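Local coordinates for cell envelope-related transcriptional attenuator domain-containing protein (Eubacterium siraeum, PDB 4OBM), which belongs to the LytR-CpsA-Psr family and is of unproven function, but may help transfer lipid-linked polymers to the cell envelope, at residues F53-Y58 and T171-F176; S88-S93 and N247-A252; I98-S103 and N194-F199; S121-E126 and Y149-L154. All coordinates share one frame; numbering follows the deposited sequence.

Contact 1 (F53-Y58 and T171-F176); sequences FVLMPY and TVISSF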
# COMPACT_ATOMS: atom_id res chain seq x y z
N PHE A 53 -0.21 -9.74 -2.91
CA PHE A 53 -0.22 -8.55 -2.09
C PHE A 53 -1.38 -7.69 -2.59
O PHE A 53 -1.42 -7.37 -3.77
CB PHE A 53 1.14 -7.82 -2.18
CG PHE A 53 2.29 -8.59 -1.58
CD1 PHE A 53 2.61 -8.44 -0.23
CD2 PHE A 53 3.07 -9.45 -2.35
CE1 PHE A 53 3.70 -9.13 0.33
CE2 PHE A 53 4.14 -10.15 -1.79
CZ PHE A 53 4.46 -9.98 -0.45
N VAL A 54 -2.39 -7.42 -1.73
CA VAL A 54 -3.59 -6.65 -2.11
C VAL A 54 -3.43 -5.22 -1.60
O VAL A 54 -3.25 -5.00 -0.40
CB VAL A 54 -4.90 -7.30 -1.60
CG1 VAL A 54 -6.13 -6.53 -2.07
CG2 VAL A 54 -4.99 -8.76 -2.03
N LEU A 55 -3.51 -4.25 -2.50
CA LEU A 55 -3.41 -2.85 -2.10
C LEU A 55 -4.79 -2.23 -2.06
O LEU A 55 -5.60 -2.52 -2.93
CB LEU A 55 -2.50 -2.03 -3.05
CG LEU A 55 -1.08 -2.55 -3.30
CD1 LEU A 55 -0.58 -2.08 -4.65
CD2 LEU A 55 -0.13 -2.09 -2.20
N MSE A 56 -5.06 -1.39 -1.06
CA MSE A 56 -6.32 -0.66 -0.92
C MSE A 56 -6.05 0.78 -0.60
O MSE A 56 -5.75 1.07 0.56
CB MSE A 56 -7.25 -1.26 0.16
CG MSE A 56 -8.05 -2.37 -0.40
SE MSE A 56 -9.27 -3.11 0.86
CE MSE A 56 -10.49 -1.76 1.05
N PRO A 57 -6.17 1.69 -1.58
CA PRO A 57 -5.93 3.10 -1.28
C PRO A 57 -7.22 3.79 -0.81
O PRO A 57 -8.33 3.31 -1.05
CB PRO A 57 -5.44 3.65 -2.63
CG PRO A 57 -6.17 2.83 -3.64
CD PRO A 57 -6.55 1.50 -3.00
N TYR A 58 -7.07 4.89 -0.10
CA TYR A 58 -8.17 5.68 0.47
C TYR A 58 -7.87 7.14 0.29
O TYR A 58 -6.72 7.53 0.51
CB TYR A 58 -8.30 5.37 1.98
CG TYR A 58 -8.72 3.96 2.30
CD1 TYR A 58 -7.78 2.95 2.46
CD2 TYR A 58 -10.06 3.65 2.51
CE1 TYR A 58 -8.17 1.64 2.72
CE2 TYR A 58 -10.45 2.34 2.82
CZ TYR A 58 -9.50 1.34 2.90
OH TYR A 58 -9.88 0.08 3.28
N THR A 171 -2.04 1.20 -9.06
CA THR A 171 -1.46 0.69 -10.29
C THR A 171 0.05 0.89 -10.33
O THR A 171 0.77 -0.06 -10.61
CB THR A 171 -2.16 1.42 -11.47
OG1 THR A 171 -3.55 1.13 -11.43
CG2 THR A 171 -1.60 1.02 -12.82
N VAL A 172 0.53 2.12 -10.10
CA VAL A 172 1.96 2.46 -10.12
C VAL A 172 2.71 1.66 -9.01
O VAL A 172 3.78 1.12 -9.28
CB VAL A 172 2.13 4.00 -9.99
CG1 VAL A 172 3.57 4.39 -9.69
CG2 VAL A 172 1.65 4.70 -11.26
N ILE A 173 2.13 1.57 -7.80
CA ILE A 173 2.75 0.82 -6.70
C ILE A 173 2.74 -0.69 -7.01
O ILE A 173 3.72 -1.38 -6.70
CB ILE A 173 2.14 1.18 -5.30
CG1 ILE A 173 2.45 2.66 -4.92
CG2 ILE A 173 2.56 0.22 -4.16
CD1 ILE A 173 3.95 3.14 -5.01
N SER A 174 1.66 -1.20 -7.67
CA SER A 174 1.56 -2.61 -8.10
C SER A 174 2.69 -2.94 -9.07
O SER A 174 3.35 -3.97 -8.93
CB SER A 174 0.22 -2.87 -8.76
OG SER A 174 -0.80 -3.09 -7.80
N SER A 175 2.92 -2.03 -10.03
CA SER A 175 3.96 -2.14 -11.05
C SER A 175 5.35 -2.13 -10.40
O SER A 175 6.19 -2.93 -10.77
CB SER A 175 3.82 -1.02 -12.06
OG SER A 175 2.62 -1.14 -12.81
N PHE A 176 5.56 -1.25 -9.42
CA PHE A 176 6.82 -1.12 -8.64
C PHE A 176 7.16 -2.42 -7.89
O PHE A 176 8.32 -2.83 -7.88
CB PHE A 176 6.72 0.07 -7.65
CG PHE A 176 7.86 0.19 -6.68
CD1 PHE A 176 9.14 0.56 -7.11
CD2 PHE A 176 7.68 -0.07 -5.32
CE1 PHE A 176 10.21 0.64 -6.21
CE2 PHE A 176 8.75 -0.00 -4.43
CZ PHE A 176 10.00 0.37 -4.87
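L55 reaches out from strand 52-58 toward helix 164-181 and puts the end of its side chain into the angle between two successive helix residues, I173 and S174. Its CG stands anti to the carbonyl carbon (chi1 -54°), which turns it to the helix, and chi2 (153°) sets the two methyls there. They divide the work. CD1 goes in deepest, 3.3 Å from S174 OG and 3.9 Å from I173 CG2, while CD2 lies alongside the same isoleucine methyl, 4.1 Å from I173 CG2. The leucine and isoleucine side chains cross at about a right angle, so one short branch, CG2, rests against the leucine fork. The longer branch of I173 turns elsewhere: its CD1 leads away from the strand and packs on L152 CD2 instead.

S174 is polar, yet its hydroxyl is hydrogen-bonded to A170 O, one turn back along the helix. With chi1 at -81°, OG lies beside its backbone N, and that places the oxygen against the leucine methyl. M42 of the adjacent strand 40-47 touches both L55 and I173. V54 and M56, pointing to the other face of the sheet, meet helix 246-256.

A pentaethylene glycol, probably from the crystallisation liquor, lies about 4 Å from the I173 side chain, consistent with an apolar pocket like the lipid-binding channel of related proteins. Between strand and helix there is no hydrogen bond and no charge pair. Only 114 Å² is buried, through van der Waals packing of the leucine methyls on an isoleucine methyl and on a serine oxygen bonded within its own helix.

Contact 2 (S88-S93 and N247-A252); sequences SKTGLS and NSWNSA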
# COMPACT_ATOMS: atom_id res chain seq x y z
N SER A 88 -11.72 -2.88 11.77
CA SER A 88 -13.12 -3.14 12.08
C SER A 88 -14.01 -3.21 10.83
O SER A 88 -14.94 -4.01 10.79
CB SER A 88 -13.66 -2.04 13.01
OG SER A 88 -13.85 -0.82 12.32
N LYS A 89 -13.74 -2.37 9.82
CA LYS A 89 -14.56 -2.28 8.60
C LYS A 89 -14.21 -3.33 7.53
O LYS A 89 -15.06 -3.61 6.69
CB LYS A 89 -14.45 -0.87 7.98
CG LYS A 89 -15.14 0.24 8.78
CD LYS A 89 -16.66 0.25 8.59
CE LYS A 89 -17.37 0.86 9.77
NZ LYS A 89 -18.48 1.77 9.37
N THR A 90 -12.97 -3.88 7.54
CA THR A 90 -12.51 -4.83 6.51
C THR A 90 -12.36 -6.29 6.96
O THR A 90 -12.19 -7.16 6.11
CB THR A 90 -11.14 -4.37 5.96
OG1 THR A 90 -10.21 -4.31 7.04
CG2 THR A 90 -11.20 -3.03 5.21
N GLY A 91 -12.36 -6.54 8.27
CA GLY A 91 -12.14 -7.87 8.83
C GLY A 91 -10.66 -8.22 8.89
O GLY A 91 -10.30 -9.36 9.20
N LEU A 92 -9.80 -7.23 8.56
CA LEU A 92 -8.35 -7.35 8.60
C LEU A 92 -7.85 -7.11 9.99
O LEU A 92 -8.56 -6.51 10.80
CB LEU A 92 -7.68 -6.34 7.64
CG LEU A 92 -7.86 -6.51 6.12
CD1 LEU A 92 -7.30 -5.31 5.38
CD2 LEU A 92 -7.19 -7.79 5.62
N SER A 93 -6.61 -7.55 10.27
CA SER A 93 -5.91 -7.37 11.53
C SER A 93 -4.68 -6.45 11.27
O SER A 93 -3.56 -6.94 11.16
CB SER A 93 -5.51 -8.73 12.09
OG SER A 93 -4.70 -8.62 13.25
N ASN A 247 -21.52 -0.69 0.87
CA ASN A 247 -21.47 -1.83 -0.05
C ASN A 247 -20.06 -2.07 -0.58
O ASN A 247 -19.78 -3.15 -1.10
CB ASN A 247 -22.45 -1.66 -1.21
CG ASN A 247 -23.89 -1.50 -0.79
OD1 ASN A 247 -24.39 -2.14 0.14
ND2 ASN A 247 -24.59 -0.63 -1.49
N SER A 248 -19.19 -1.07 -0.46
CA SER A 248 -17.79 -1.16 -0.86
C SER A 248 -17.04 -2.10 0.11
O SER A 248 -16.24 -2.92 -0.35
CB SER A 248 -17.15 0.22 -0.88
OG SER A 248 -15.90 0.19 -1.54
N TRP A 249 -17.34 -2.02 1.44
CA TRP A 249 -16.73 -2.86 2.48
C TRP A 249 -16.96 -4.34 2.20
O TRP A 249 -16.08 -5.14 2.52
CB TRP A 249 -17.22 -2.52 3.90
CG TRP A 249 -16.91 -1.12 4.36
CD1 TRP A 249 -17.80 -0.18 4.79
CD2 TRP A 249 -15.62 -0.50 4.41
NE1 TRP A 249 -17.15 0.99 5.09
CE2 TRP A 249 -15.80 0.82 4.88
CE3 TRP A 249 -14.31 -0.92 4.09
CZ2 TRP A 249 -14.74 1.71 5.05
CZ3 TRP A 249 -13.26 -0.03 4.25
CH2 TRP A 249 -13.48 1.27 4.72
N ASN A 250 -18.11 -4.69 1.60
CA ASN A 250 -18.45 -6.08 1.27
C ASN A 250 -17.64 -6.55 0.06
O ASN A 250 -17.20 -7.70 0.03
CB ASN A 250 -19.95 -6.23 1.02
CG ASN A 250 -20.51 -7.55 1.51
OD1 ASN A 250 -20.18 -8.62 0.99
ND2 ASN A 250 -21.37 -7.48 2.51
N SER A 251 -17.42 -5.65 -0.93
CA SER A 251 -16.61 -5.97 -2.11
C SER A 251 -15.13 -6.07 -1.70
O SER A 251 -14.41 -6.95 -2.20
CB SER A 251 -16.82 -4.94 -3.21
OG SER A 251 -18.10 -5.13 -3.80
N ALA A 252 -14.71 -5.23 -0.73
CA ALA A 252 -13.36 -5.21 -0.16
C ALA A 252 -13.09 -6.51 0.59
O ALA A 252 -12.02 -7.07 0.45
CB ALA A 252 -13.19 -4.02 0.76
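The C-terminal end of helix 70-90 packs against the chain-terminal helix 246-256, and the indole of W249 fills the joint. K89 lies over one face of it. Its CB stands 3.6 Å from the centroid of the six-membered ring, only 6° off the normal, a textbook CH-pi contact. The aliphatic chain, bent at chi2 (-78°), then runs on across the indole until CD sits 3.6 Å from W249 NE1. T90 brings its CG2 methyl obliquely to the six-membered ring, 3.8 Å from W249 CZ3. The threonine hydroxyl faces elsewhere, bonding L86 O in its own helix. Replacing W249 by alanine is likely to open a gap between the helices and leave the K89 methylenes and the T90 methyl without their apolar partner.

G91, with positive phi, ends helix 70-90 directly after the contact, and T90 O is held by T258 OG1 near the chain terminus. Beneath both helices runs strand 52-58: its Y58 touches T90 and W249 alike, and one turn further along helix 246-256 A252 packs on M56, which seats the pair on this face of the central sheet.

Contact 3 (I98-S103 and N194-F199); sequences IRFTKS and NFIINF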
# COMPACT_ATOMS: atom_id res chain seq x y z
N ILE A 98 3.64 2.24 8.21
CA ILE A 98 4.84 2.97 7.78
C ILE A 98 4.40 4.36 7.33
O ILE A 98 3.62 4.47 6.39
CB ILE A 98 5.71 2.28 6.67
CG1 ILE A 98 6.07 0.81 7.00
CG2 ILE A 98 6.98 3.13 6.36
CD1 ILE A 98 6.50 0.02 5.79
N ARG A 99 4.89 5.41 7.97
CA ARG A 99 4.60 6.75 7.47
C ARG A 99 5.82 7.23 6.75
O ARG A 99 6.87 7.45 7.37
CB ARG A 99 4.17 7.75 8.57
CG ARG A 99 4.04 9.18 8.01
CD ARG A 99 3.96 10.23 9.10
NE ARG A 99 2.77 10.01 9.90
CZ ARG A 99 2.27 10.86 10.79
NH1 ARG A 99 2.87 12.03 11.00
NH2 ARG A 99 1.19 10.54 11.47
N PHE A 100 5.70 7.35 5.42
CA PHE A 100 6.78 7.84 4.57
C PHE A 100 6.73 9.34 4.51
O PHE A 100 5.69 9.92 4.79
CB PHE A 100 6.63 7.28 3.14
CG PHE A 100 6.92 5.80 3.00
CD1 PHE A 100 8.23 5.33 2.92
CD2 PHE A 100 5.87 4.89 2.90
CE1 PHE A 100 8.49 3.97 2.80
CE2 PHE A 100 6.14 3.52 2.77
CZ PHE A 100 7.44 3.07 2.72
N THR A 101 7.84 9.96 4.12
CA THR A 101 7.89 11.38 3.81
C THR A 101 8.29 11.49 2.34
O THR A 101 8.64 10.46 1.73
CB THR A 101 8.84 12.13 4.73
OG1 THR A 101 10.16 11.67 4.43
CG2 THR A 101 8.49 11.98 6.23
N LYS A 102 8.32 12.71 1.77
CA LYS A 102 8.76 12.84 0.37
C LYS A 102 10.16 12.23 0.24
O LYS A 102 10.42 11.46 -0.69
CB LYS A 102 8.75 14.31 -0.10
CG LYS A 102 9.46 14.55 -1.42
CD LYS A 102 9.30 15.95 -1.88
CE LYS A 102 10.05 16.18 -3.18
NZ LYS A 102 9.75 17.51 -3.76
N SER A 103 11.02 12.54 1.22
CA SER A 103 12.41 12.12 1.31
C SER A 103 12.57 10.58 1.46
O SER A 103 13.33 9.99 0.69
CB SER A 103 13.08 12.84 2.48
OG SER A 103 14.46 12.50 2.56
N ASN A 194 16.09 -2.89 6.53
CA ASN A 194 17.04 -2.15 7.36
C ASN A 194 16.76 -0.64 7.21
O ASN A 194 16.77 0.07 8.22
CB ASN A 194 18.48 -2.52 7.02
CG ASN A 194 19.53 -1.78 7.83
OD1 ASN A 194 20.18 -0.86 7.33
ND2 ASN A 194 19.71 -2.16 9.10
N PHE A 195 16.44 -0.18 5.98
CA PHE A 195 16.09 1.22 5.70
C PHE A 195 14.72 1.61 6.34
O PHE A 195 14.61 2.69 6.92
CB PHE A 195 16.05 1.51 4.17
CG PHE A 195 15.55 2.90 3.86
CD1 PHE A 195 16.36 4.01 4.07
CD2 PHE A 195 14.25 3.10 3.42
CE1 PHE A 195 15.87 5.31 3.84
CE2 PHE A 195 13.76 4.40 3.20
CZ PHE A 195 14.59 5.48 3.37
N ILE A 196 13.69 0.74 6.19
CA ILE A 196 12.36 0.99 6.76
C ILE A 196 12.44 1.20 8.29
O ILE A 196 11.97 2.21 8.80
CB ILE A 196 11.37 -0.16 6.39
CG1 ILE A 196 11.07 -0.24 4.86
CG2 ILE A 196 10.09 -0.17 7.26
CD1 ILE A 196 10.51 1.06 4.13
N ILE A 197 13.07 0.25 9.00
CA ILE A 197 13.17 0.23 10.46
C ILE A 197 13.98 1.43 10.98
O ILE A 197 13.61 2.01 12.01
CB ILE A 197 13.75 -1.14 10.94
CG1 ILE A 197 12.69 -2.26 10.75
CG2 ILE A 197 14.27 -1.12 12.41
CD1 ILE A 197 13.21 -3.66 10.90
N ASN A 198 15.06 1.82 10.25
CA ASN A 198 15.95 2.86 10.74
C ASN A 198 15.64 4.28 10.28
O ASN A 198 16.09 5.20 10.95
CB ASN A 198 17.42 2.52 10.42
CG ASN A 198 17.94 1.30 11.15
OD1 ASN A 198 18.26 1.33 12.34
ND2 ASN A 198 18.04 0.17 10.46
N PHE A 199 14.93 4.49 9.17
CA PHE A 199 14.78 5.87 8.70
C PHE A 199 13.33 6.32 8.45
O PHE A 199 13.10 7.49 8.14
CB PHE A 199 15.66 6.11 7.45
CG PHE A 199 17.14 6.01 7.80
CD1 PHE A 199 17.80 7.08 8.39
CD2 PHE A 199 17.83 4.81 7.64
CE1 PHE A 199 19.15 6.98 8.75
CE2 PHE A 199 19.18 4.71 8.01
CZ PHE A 199 19.83 5.79 8.56
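The ring of F100 meets two isoleucines, one from its own strand and one from helix 186-199. Over one face sits I98 CG2, 3.6 Å above the plane and offset toward the rim. From the helix comes I196, whose CD1 arrives obliquely, 3.8 Å from F100 CE1 and 3.9 Å from F100 CZ, at the far end of the ring. L105 and L108 of helix 102-112 also touch this phenylalanine.

I196 uses both of its branches. With CG1 anti to the carbonyl carbon (chi1 -66°) and the chain bent again at chi2 (-56°), CD1 swings over to the phenylalanine, while CG2 is left to face I98. That methyl lies 3.9 Å from I98 CD1 and 4.1 Å from I98 CG1, the two isoleucines crossing at about a right angle. A glycine in place of I196 would probably leave the end of the F100 ring and the I98 CD1 methyl without cover from the helix, opening a gap between helix and strand.

All three residues are buried, and no hydrogen bond runs between the segments. Just beyond the strand, T101 takes the N-cap position of helix 102-112, and its backbone N is bonded by T104 OG1. Glycol molecules, probably from the crystallisation liquor, lie about 4 Å from the side chains of F100 and I98, which suggests an apolar pocket nearby. Branched and aromatic residues of strand 94-100, meeting a helix laid on the sheet, give the layered alpha/beta packing expected of the LytR-CpsA-Psr fold.

Contact 4 (S121-E126 and Y149-L154); sequences SEIKYE and YAYLTL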
# COMPACT_ATOMS: atom_id res chain seq x y z
N SER A 121 -1.97 9.65 -21.28
CA SER A 121 -1.98 10.92 -22.02
C SER A 121 -1.04 11.92 -21.36
O SER A 121 -0.80 11.82 -20.15
CB SER A 121 -3.40 11.48 -22.12
OG SER A 121 -3.90 11.83 -20.85
N GLU A 122 -0.46 12.85 -22.14
CA GLU A 122 0.49 13.84 -21.62
C GLU A 122 -0.12 14.70 -20.49
O GLU A 122 -1.25 15.18 -20.61
CB GLU A 122 1.01 14.75 -22.73
CG GLU A 122 2.19 15.61 -22.27
CD GLU A 122 2.39 16.97 -22.89
OE1 GLU A 122 1.40 17.69 -23.14
OE2 GLU A 122 3.57 17.37 -23.02
N ILE A 123 0.66 14.91 -19.41
CA ILE A 123 0.29 15.76 -18.28
C ILE A 123 1.20 16.99 -18.30
O ILE A 123 2.42 16.87 -18.42
CB ILE A 123 0.37 15.00 -16.92
CG1 ILE A 123 -0.50 13.71 -16.93
CG2 ILE A 123 -0.03 15.92 -15.74
CD1 ILE A 123 0.04 12.60 -16.07
N LYS A 124 0.60 18.18 -18.23
CA LYS A 124 1.29 19.46 -18.09
C LYS A 124 0.58 20.16 -16.93
O LYS A 124 -0.41 20.86 -17.16
CB LYS A 124 1.29 20.29 -19.40
CG LYS A 124 2.27 19.80 -20.47
CD LYS A 124 2.72 20.94 -21.39
CE LYS A 124 3.53 20.49 -22.60
NZ LYS A 124 2.68 20.25 -23.81
N TYR A 125 0.99 19.83 -15.68
CA TYR A 125 0.32 20.37 -14.49
C TYR A 125 0.87 21.72 -14.09
O TYR A 125 2.06 21.85 -13.78
CB TYR A 125 0.36 19.38 -13.30
CG TYR A 125 -0.26 19.95 -12.03
CD1 TYR A 125 -1.63 20.22 -11.96
CD2 TYR A 125 0.53 20.28 -10.94
CE1 TYR A 125 -2.19 20.81 -10.82
CE2 TYR A 125 -0.03 20.87 -9.79
CZ TYR A 125 -1.39 21.13 -9.74
OH TYR A 125 -1.94 21.70 -8.62
N GLU A 126 -0.01 22.74 -14.08
CA GLU A 126 0.32 24.09 -13.65
C GLU A 126 0.01 24.22 -12.15
O GLU A 126 -1.16 24.30 -11.76
CB GLU A 126 -0.38 25.18 -14.50
CG GLU A 126 -1.72 24.79 -15.11
CD GLU A 126 -2.25 25.69 -16.22
OE1 GLU A 126 -1.54 26.63 -16.63
OE2 GLU A 126 -3.39 25.43 -16.68
N TYR A 149 8.03 9.66 -7.82
CA TYR A 149 7.42 10.40 -6.70
C TYR A 149 6.49 11.53 -7.23
O TYR A 149 5.33 11.59 -6.82
CB TYR A 149 8.50 10.97 -5.73
CG TYR A 149 7.88 11.57 -4.49
CD1 TYR A 149 7.59 10.79 -3.38
CD2 TYR A 149 7.47 12.91 -4.47
CE1 TYR A 149 6.91 11.31 -2.28
CE2 TYR A 149 6.78 13.43 -3.38
CZ TYR A 149 6.50 12.63 -2.29
OH TYR A 149 5.87 13.15 -1.19
N ALA A 150 6.99 12.40 -8.14
CA ALA A 150 6.23 13.52 -8.74
C ALA A 150 4.96 13.04 -9.47
O ALA A 150 3.90 13.65 -9.31
CB ALA A 150 7.12 14.30 -9.70
N TYR A 151 5.05 11.94 -10.22
CA TYR A 151 3.90 11.34 -10.92
C TYR A 151 2.83 10.87 -9.92
O TYR A 151 1.65 11.14 -10.09
CB TYR A 151 4.36 10.14 -11.81
CG TYR A 151 3.31 9.52 -12.72
CD1 TYR A 151 2.29 10.29 -13.27
CD2 TYR A 151 3.38 8.18 -13.09
CE1 TYR A 151 1.34 9.74 -14.13
CE2 TYR A 151 2.44 7.61 -13.96
CZ TYR A 151 1.42 8.39 -14.47
OH TYR A 151 0.48 7.85 -15.31
N LEU A 152 3.26 10.19 -8.87
CA LEU A 152 2.44 9.58 -7.84
C LEU A 152 1.69 10.60 -6.96
O LEU A 152 0.61 10.27 -6.44
CB LEU A 152 3.36 8.71 -6.97
CG LEU A 152 2.74 7.55 -6.20
CD1 LEU A 152 2.18 6.48 -7.13
CD2 LEU A 152 3.76 6.94 -5.22
N THR A 153 2.28 11.80 -6.77
CA THR A 153 1.77 12.82 -5.88
C THR A 153 1.19 14.08 -6.59
O THR A 153 1.01 15.10 -5.91
CB THR A 153 2.87 13.24 -4.89
OG1 THR A 153 3.96 13.82 -5.60
CG2 THR A 153 3.36 12.08 -4.05
N LEU A 154 0.86 14.02 -7.91
CA LEU A 154 0.27 15.17 -8.60
C LEU A 154 -1.06 15.57 -7.96
O LEU A 154 -1.95 14.72 -7.78
CB LEU A 154 0.05 14.91 -10.09
CG LEU A 154 1.23 15.05 -11.02
CD1 LEU A 154 0.89 14.43 -12.35
CD2 LEU A 154 1.66 16.51 -11.18
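Y149 O, at the last turn of helix 145-152, is gripped twice by T153: OG1 donates to it at 2.9 Å, and the T153 backbone N adds a weak bond. The hydroxyl comes from above the carbonyl plane, 39° out of it. That finish to the helix leads the chain into L154, and the unit as a whole is a helix end packed against a beta hairpin, strands 123-127 and 132-139, with L154 and Y151 facing I123 and Y125.

L154 splits its two methyls between the strand residues. CD1 meets I123 CG2 tip to tip at 3.8 Å, whereas CD2 runs antiparallel alongside the Y125 side chain and rests 3.8 Å from Y125 CB, touching the root of the tyrosine and not its hydroxyl end. I123 has a second partner. Its longer branch, with CG1 anti to the carbonyl carbon (chi1 -55°), turns away from L154 to cross Y151 at about a right angle, CD1 lying 3.7 Å from Y151 CE1. I136, on the other hairpin strand, touches Y151 and L154 as well, so both strands contribute to the apolar layer.

E122 and K124 lie on the other side of the hairpin, where both touch I135. They form a salt bridge, and E122 OE2 has a second one, to K137 of strand 132-139, so two lysines probably stabilise this carboxylate in its charged form. K124 NZ stands 2.9 Å from E122 OE1 and takes that oxygen's syn lone pair.

How the contacts relate
Contacts 1 and 3 have centres about 18 Å apart, where the consecutive helices 164-181 and 186-199 reach the same mixed sheet. Contact 2 joins helices 70-90 and 246-256 on the sheet's other face; its centre is about 17 Å from that of contact 1, yet they touch through M56 and Y58. Contact 4 is the outlying one, its centre about 31 Å from that of contact 2, but V172 and I173 pack on Y151 and L152, tying it to the core. Along the chain, contact 1 alternates with contacts 2 and 3, contact 3 falls between the segments of contact 2, and contact 4 lies between 103 and 171, so distant parts of the sequence build one layered domain.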